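Local coordinates for glycosyl hydrolases family 31 family protein (PDB 6DRU) that catalyses the release of alpha-xylose from the non-reducing terminal glucose of xyloglucan oligosaccharides, at the interface of chains A and B and the interface of chains A and C. Numbering follows the deposited sequence. Chains: chain A/B/C, Glycosyl hydrolases family 31 family protein.

Contact 1 and contact 2 join chain A to two different neighbours in the deposited four-chain assembly, and the centres of their C-alpha atoms lie about 30 Å apart. Both interfaces are two-fold symmetric, so each chain presents both halves of each contact. The loop joining helix 413-417 to strand 425-426 serves both: its residues 421-422 meet the partner's strand 124-127 in contact 1, whereas residues 420 and 423 border the partner's 350-351 loop segment in contact 2. One loop thus connects two kinds of interface. The deposited assembly may not be the biological oligomer.

Contact 1: the interface of chains A and B. Residues chain A 125-128; chain B 421-422.
A:Tyr125 and B:Leu422 are joined by one of the hydrogen bonds that cross this patch, in which the backbone N of B:Leu422 donates to the phenol OH of A:Tyr125 at 3.1 Å, with 146° at the hydrogen. Here a chain B loop packs on strand 124-127 of chain A, part of a two-fold interface between copies that may not be the biological one. With CG anti to the backbone N (chi1 -165°), the ring of A:Tyr125 reaches toward that loop, and its side chain crosses those of B:Thr421 and B:Leu422 at about right angles. A second hydrogen bond runs from the hydroxyl OG1 of B:Thr421 to the backbone O of A:Tyr126, 2.8 Å away. Its C=O...donor angle is 137°, and the donor stands well above the carbonyl plane, not on a lone pair.

The apolar contacts gather around the methyl of B:Thr421. CG2 enters between A:Tyr125 and A:Tyr127, alternate residues of the strand. It lies 4.0 Å from CZ of A:Tyr125, and also 4.0 Å from CD1 of A:Tyr127, whose ring it meets at the edge and in plane. The methyl thus faces both tyrosines, yet is also 3.4 Å from the A:Tyr126 O that the hydroxyl binds. B:Leu422 adds its CB, 3.3 Å from OH of A:Tyr125.

Beside the threonine hydroxyl lies the indole of A:Trp128, whose CZ3 is 3.6 Å from OG1 of B:Thr421.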
ATOM      1  N   TYR A 125       8.563  14.519  -9.783  1.00 53.32           N
ATOM      2  CA  TYR A 125       8.454  13.068  -9.712  1.00 57.32           C
ATOM      3  C   TYR A 125       7.172  12.674  -8.989  1.00 53.72           C
ATOM      4  O   TYR A 125       6.900  13.164  -7.888  1.00 59.97           O
ATOM      5  CB  TYR A 125       9.669  12.472  -8.999  1.00 55.61           C
ATOM      6  CG  TYR A 125       9.830  10.983  -9.194  1.00 60.40           C
ATOM      7  CD1 TYR A 125       9.231  10.080  -8.327  1.00 58.25           C
ATOM      8  CD2 TYR A 125      10.586  10.479 -10.246  1.00 61.45           C
ATOM      9  CE1 TYR A 125       9.376   8.715  -8.501  1.00 64.73           C
ATOM     10  CE2 TYR A 125      10.738   9.117 -10.429  1.00 72.17           C
ATOM     11  CZ  TYR A 125      10.131   8.239  -9.554  1.00 68.31           C
ATOM     12  OH  TYR A 125      10.279   6.881  -9.731  1.00 56.26           O
ATOM     13  N   TYR A 126       6.394  11.787  -9.606  1.00 59.15           N
ATOM     14  CA  TYR A 126       5.144  11.300  -9.039  1.00 55.82           C
ATOM     15  C   TYR A 126       5.232   9.797  -8.816  1.00 57.86           C
ATOM     16  O   TYR A 126       5.847   9.076  -9.608  1.00 66.11           O
ATOM     17  CB  TYR A 126       3.956  11.624  -9.948  1.00 48.72           C
ATOM     18  CG  TYR A 126       3.852  13.085 -10.314  1.00 48.24           C
ATOM     19  CD1 TYR A 126       3.380  14.018  -9.401  1.00 52.65           C
ATOM     20  CD2 TYR A 126       4.220  13.530 -11.578  1.00 45.20           C
ATOM     21  CE1 TYR A 126       3.282  15.356  -9.735  1.00 51.37           C
ATOM     22  CE2 TYR A 126       4.125  14.864 -11.920  1.00 57.35           C
ATOM     23  CZ  TYR A 126       3.656  15.773 -10.996  1.00 58.23           C
ATOM     24  OH  TYR A 126       3.561  17.104 -11.336  1.00 65.33           O
ATOM     25  N   TYR A 127       4.609   9.330  -7.738  1.00 54.57           N
ATOM     26  CA  TYR A 127       4.662   7.925  -7.356  1.00 51.66           C
ATOM     27  C   TYR A 127       3.348   7.555  -6.685  1.00 58.36           C
ATOM     28  O   TYR A 127       2.881   8.277  -5.799  1.00 64.63           O
ATOM     29  CB  TYR A 127       5.848   7.666  -6.422  1.00 47.46           C
ATOM     30  CG  TYR A 127       5.864   6.301  -5.775  1.00 58.32           C
ATOM     31  CD1 TYR A 127       6.286   5.180  -6.478  1.00 60.72           C
ATOM     32  CD2 TYR A 127       5.485   6.139  -4.450  1.00 55.13           C
ATOM     33  CE1 TYR A 127       6.312   3.931  -5.882  1.00 66.78           C
ATOM     34  CE2 TYR A 127       5.507   4.896  -3.844  1.00 67.74           C
ATOM     35  CZ  TYR A 127       5.922   3.795  -4.564  1.00 72.80           C
ATOM     36  OH  TYR A 127       5.946   2.556  -3.959  1.00 56.86           O
ATOM     37  N   TRP A 128       2.759   6.438  -7.108  1.00 59.55           N
ATOM     38  CA  TRP A 128       1.466   5.995  -6.594  1.00 55.45           C
ATOM     39  C   TRP A 128       1.654   4.791  -5.684  1.00 61.35           C
ATOM     40  O   TRP A 128       1.893   3.675  -6.171  1.00 66.39           O
ATOM     41  CB  TRP A 128       0.512   5.657  -7.744  1.00 50.67           C
ATOM     42  CG  TRP A 128      -0.064   6.868  -8.413  1.00 50.15           C
ATOM     43  CD1 TRP A 128      -1.223   7.511  -8.087  1.00 51.04           C
ATOM     44  CD2 TRP A 128       0.497   7.588  -9.518  1.00 48.49           C
ATOM     45  NE1 TRP A 128      -1.421   8.583  -8.923  1.00 52.22           N
ATOM     46  CE2 TRP A 128      -0.379   8.654  -9.809  1.00 48.42           C
ATOM     47  CE3 TRP A 128       1.653   7.435 -10.290  1.00 49.34           C
ATOM     48  CZ2 TRP A 128      -0.134   9.559 -10.838  1.00 48.72           C
ATOM     49  CZ3 TRP A 128       1.892   8.335 -11.311  1.00 48.40           C
ATOM     50  CH2 TRP A 128       1.003   9.383 -11.576  1.00 52.53           C
TER
ATOM     51  N   THR B 421       6.609   7.132 -13.895  1.00 50.94           N
ATOM     52  CA  THR B 421       7.294   6.649 -12.704  1.00 49.81           C
ATOM     53  C   THR B 421       8.267   5.529 -13.052  1.00 55.51           C
ATOM     54  O   THR B 421       7.974   4.664 -13.881  1.00 61.27           O
ATOM     55  CB  THR B 421       6.278   6.154 -11.673  1.00 51.26           C
ATOM     56  OG1 THR B 421       5.213   7.105 -11.557  1.00 55.20           O
ATOM     57  CG2 THR B 421       6.940   5.973 -10.315  1.00 51.52           C
ATOM     58  N   LEU B 422       9.437   5.557 -12.417  1.00 54.80           N
ATOM     59  CA  LEU B 422      10.415   4.497 -12.621  1.00 52.67           C
ATOM     60  C   LEU B 422       9.870   3.174 -12.088  1.00 57.66           C
ATOM     61  O   LEU B 422       9.178   3.151 -11.064  1.00 64.69           O
ATOM     62  CB  LEU B 422      11.736   4.845 -11.935  1.00 54.61           C
ATOM     63  CG  LEU B 422      12.523   5.989 -12.579  1.00 54.77           C
ATOM     64  CD1 LEU B 422      13.842   6.213 -11.859  1.00 46.00           C
ATOM     65  CD2 LEU B 422      12.760   5.710 -14.058  1.00 51.80           C
TER

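Contact 2: the interface of chains A and C. Residues chain A 347, 353-355, 361, 407-408, 420, 423; chain C 350-351.
A:Glu407 lies over the peptide linking C:Gly350 to C:Pro351, a loop segment received by chain A loops in a two-fold interface of the deposited assembly, which may not be the biological one. Its side chain follows that backbone atom by atom. CB faces the carbonyl O of C:Gly350, and CG approaches the same oxygen to 3.4 Å. The chain then bends (chi2 -71°), which brings the carboxylate flat above the peptide, the two planes almost parallel. CD is 3.4 Å from C of C:Gly350. At the tip, OE2 passes 3.5 Å from CA of C:Gly350, while OE1 lies over N of C:Pro351, a proline nitrogen with no hydrogen to give. OE1 instead accepts a hydrogen bond from the backbone N of A:Asn408 at 3.2 Å, on its anti side, which helps fix the rotation of the carboxylate.

A:Asn408 supplies a hydrogen bond across this patch. As modelled, ND2 donates to O of C:Pro351 at 3.3 Å, with a C=O...donor angle of 124°. However, OD1 of A:Asn408, which can only accept, lies nearer to O of C:Pro351 at 3.0 Å, so the amide may be turned over and which end donates is doubtful. A face of the A:Phe420 ring backs the same proline oxygen near the ring's rim.

Around the proline ring, CE2 of A:Tyr361 comes to 3.7 Å from CB of C:Pro351, and the backbone oxygens of A:Thr353 and A:Thr354 border CG and CD.

The chain A residues belong to the family 31 TIM-barrel sequence region. A:Glu407 and A:Asn408 occupy the loop between strand 391-394 and helix 413-417, and the patch centre lies about 16 Å from the active-site A:Asp395.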
ATOM      1  N   THR A 347      -6.633   6.308  14.908  1.00 50.41           N
ATOM      2  CA  THR A 347      -5.813   5.417  14.104  1.00 49.94           C
ATOM      3  C   THR A 347      -6.712   4.565  13.218  1.00 57.71           C
ATOM      4  O   THR A 347      -7.836   4.214  13.588  1.00 60.23           O
ATOM      5  CB  THR A 347      -4.939   4.536  14.997  1.00 49.93           C
ATOM      6  OG1 THR A 347      -5.769   3.805  15.907  1.00 68.11           O
ATOM      7  CG2 THR A 347      -3.953   5.383  15.780  1.00 49.47           C
ATOM      8  N   THR A 353      -7.363   4.410  19.391  1.00 60.35           N
ATOM      9  CA  THR A 353      -6.578   5.247  20.289  1.00 45.66           C
ATOM     10  C   THR A 353      -5.329   5.761  19.586  1.00 56.26           C
ATOM     11  O   THR A 353      -4.687   5.041  18.817  1.00 55.34           O
ATOM     12  CB  THR A 353      -6.188   4.462  21.541  1.00 54.92           C
ATOM     13  OG1 THR A 353      -5.672   3.178  21.164  1.00 64.25           O
ATOM     14  CG2 THR A 353      -7.394   4.275  22.448  1.00 45.43           C
ATOM     15  N   THR A 354      -4.982   7.016  19.863  1.00 58.76           N
ATOM     16  CA  THR A 354      -3.870   7.677  19.193  1.00 57.24           C
ATOM     17  C   THR A 354      -2.624   7.801  20.059  1.00 64.83           C
ATOM     18  O   THR A 354      -1.516   7.887  19.519  1.00 64.00           O
ATOM     19  CB  THR A 354      -4.293   9.072  18.721  1.00 54.36           C
ATOM     20  OG1 THR A 354      -4.841   9.805  19.825  1.00 57.15           O
ATOM     21  CG2 THR A 354      -5.346   8.962  17.629  1.00 49.73           C
ATOM     22  N   ASP A 355      -2.773   7.815  21.385  1.00 60.65           N
ATOM     23  CA  ASP A 355      -1.631   7.878  22.291  1.00 60.05           C
ATOM     24  C   ASP A 355      -2.077   7.517  23.703  1.00 62.24           C
ATOM     25  O   ASP A 355      -3.150   6.934  23.888  1.00 60.32           O
ATOM     26  CB  ASP A 355      -0.993   9.272  22.268  1.00 70.58           C
ATOM     27  CG  ASP A 355       0.498   9.243  22.575  1.00 72.20           C
ATOM     28  OD1 ASP A 355       0.945   8.328  23.302  1.00 65.77           O
ATOM     29  OD2 ASP A 355       1.223  10.144  22.098  1.00 71.66           O
ATOM     30  N   TYR A 361      -5.187   5.338  27.741  1.00 54.74           N
ATOM     31  CA  TYR A 361      -5.025   5.550  26.312  1.00 58.90           C
ATOM     32  C   TYR A 361      -6.136   6.458  25.801  1.00 59.95           C
ATOM     33  O   TYR A 361      -7.297   6.326  26.200  1.00 63.55           O
ATOM     34  CB  TYR A 361      -5.022   4.212  25.572  1.00 57.67           C
ATOM     35  CG  TYR A 361      -3.789   3.387  25.864  1.00 56.77           C
ATOM     36  CD1 TYR A 361      -3.765   2.484  26.919  1.00 54.90           C
ATOM     37  CD2 TYR A 361      -2.638   3.528  25.097  1.00 54.59           C
ATOM     38  CE1 TYR A 361      -2.634   1.735  27.194  1.00 50.56           C
ATOM     39  CE2 TYR A 361      -1.502   2.786  25.365  1.00 48.39           C
ATOM     40  CZ  TYR A 361      -1.507   1.891  26.414  1.00 53.01           C
ATOM     41  OH  TYR A 361      -0.380   1.148  26.683  1.00 54.29           O
ATOM     42  N   GLU A 407       5.632   7.266  20.899  1.00 55.12           N
ATOM     43  CA  GLU A 407       4.304   6.856  21.323  1.00 56.29           C
ATOM     44  C   GLU A 407       4.322   6.411  22.782  1.00 58.23           C
ATOM     45  O   GLU A 407       5.376   6.288  23.411  1.00 58.18           O
ATOM     46  CB  GLU A 407       3.775   5.736  20.425  1.00 54.02           C
ATOM     47  CG  GLU A 407       2.984   6.225  19.222  1.00 51.73           C
ATOM     48  CD  GLU A 407       1.631   6.797  19.603  1.00 58.53           C
ATOM     49  OE1 GLU A 407       1.212   6.630  20.769  1.00 56.96           O
ATOM     50  OE2 GLU A 407       0.983   7.418  18.735  1.00 60.69           O
ATOM     51  N   ASN A 408       3.122   6.187  23.323  1.00 60.14           N
ATOM     52  CA  ASN A 408       2.942   5.715  24.698  1.00 56.87           C
ATOM     53  C   ASN A 408       3.457   6.747  25.700  1.00 61.98           C
ATOM     54  O   ASN A 408       4.206   6.434  26.627  1.00 58.22           O
ATOM     55  CB  ASN A 408       3.602   4.350  24.909  1.00 50.72           C
ATOM     56  CG  ASN A 408       3.097   3.305  23.933  1.00 60.72           C
ATOM     57  OD1 ASN A 408       1.944   2.875  24.006  1.00 56.05           O
ATOM     58  ND2 ASN A 408       3.957   2.894  23.007  1.00 56.51           N
ATOM     59  N   PHE A 420       7.716   2.127  18.454  1.00 55.32           N
ATOM     60  CA  PHE A 420       6.359   2.050  17.932  1.00 54.10           C
ATOM     61  C   PHE A 420       6.163   3.148  16.894  1.00 57.47           C
ATOM     62  O   PHE A 420       6.494   4.313  17.140  1.00 60.78           O
ATOM     63  CB  PHE A 420       5.337   2.193  19.061  1.00 55.26           C
ATOM     64  CG  PHE A 420       5.220   0.974  19.939  1.00 63.21           C
ATOM     65  CD1 PHE A 420       4.442  -0.107  19.551  1.00 61.41           C
ATOM     66  CD2 PHE A 420       5.876   0.914  21.159  1.00 65.39           C
ATOM     67  CE1 PHE A 420       4.330  -1.227  20.359  1.00 47.91           C
ATOM     68  CE2 PHE A 420       5.766  -0.203  21.971  1.00 58.22           C
ATOM     69  CZ  PHE A 420       4.993  -1.273  21.571  1.00 44.77           C
ATOM     70  N   PRO A 423       1.578   7.406  14.460  1.00 58.62           N
ATOM     71  CA  PRO A 423       0.305   6.989  13.856  1.00 54.79           C
ATOM     72  C   PRO A 423      -0.080   7.846  12.656  1.00 54.33           C
ATOM     73  O   PRO A 423      -0.039   9.078  12.711  1.00 59.50           O
ATOM     74  CB  PRO A 423      -0.696   7.158  15.003  1.00 46.80           C
ATOM     75  CG  PRO A 423      -0.133   8.288  15.801  1.00 47.82           C
ATOM     76  CD  PRO A 423       1.374   8.192  15.690  1.00 55.52           C
TER
ATOM     77  N   GLY C 350       0.738   3.894  16.071  1.00 59.68           N
ATOM     78  CA  GLY C 350       0.097   4.380  17.268  1.00 49.16           C
ATOM     79  C   GLY C 350       0.676   3.729  18.507  1.00 48.39           C
ATOM     80  O   GLY C 350       1.753   3.126  18.469  1.00 52.99           O
ATOM     81  N   PRO C 351      -0.029   3.840  19.635  1.00 53.18           N
ATOM     82  CA  PRO C 351       0.499   3.262  20.884  1.00 47.70           C
ATOM     83  C   PRO C 351       0.700   1.758  20.816  1.00 54.97           C
ATOM     84  O   PRO C 351       1.579   1.227  21.507  1.00 54.94           O
ATOM     85  CB  PRO C 351      -0.562   3.650  21.924  1.00 54.70           C
ATOM     86  CG  PRO C 351      -1.805   3.890  21.130  1.00 48.79           C
ATOM     87  CD  PRO C 351      -1.343   4.474  19.831  1.00 52.95           C
TER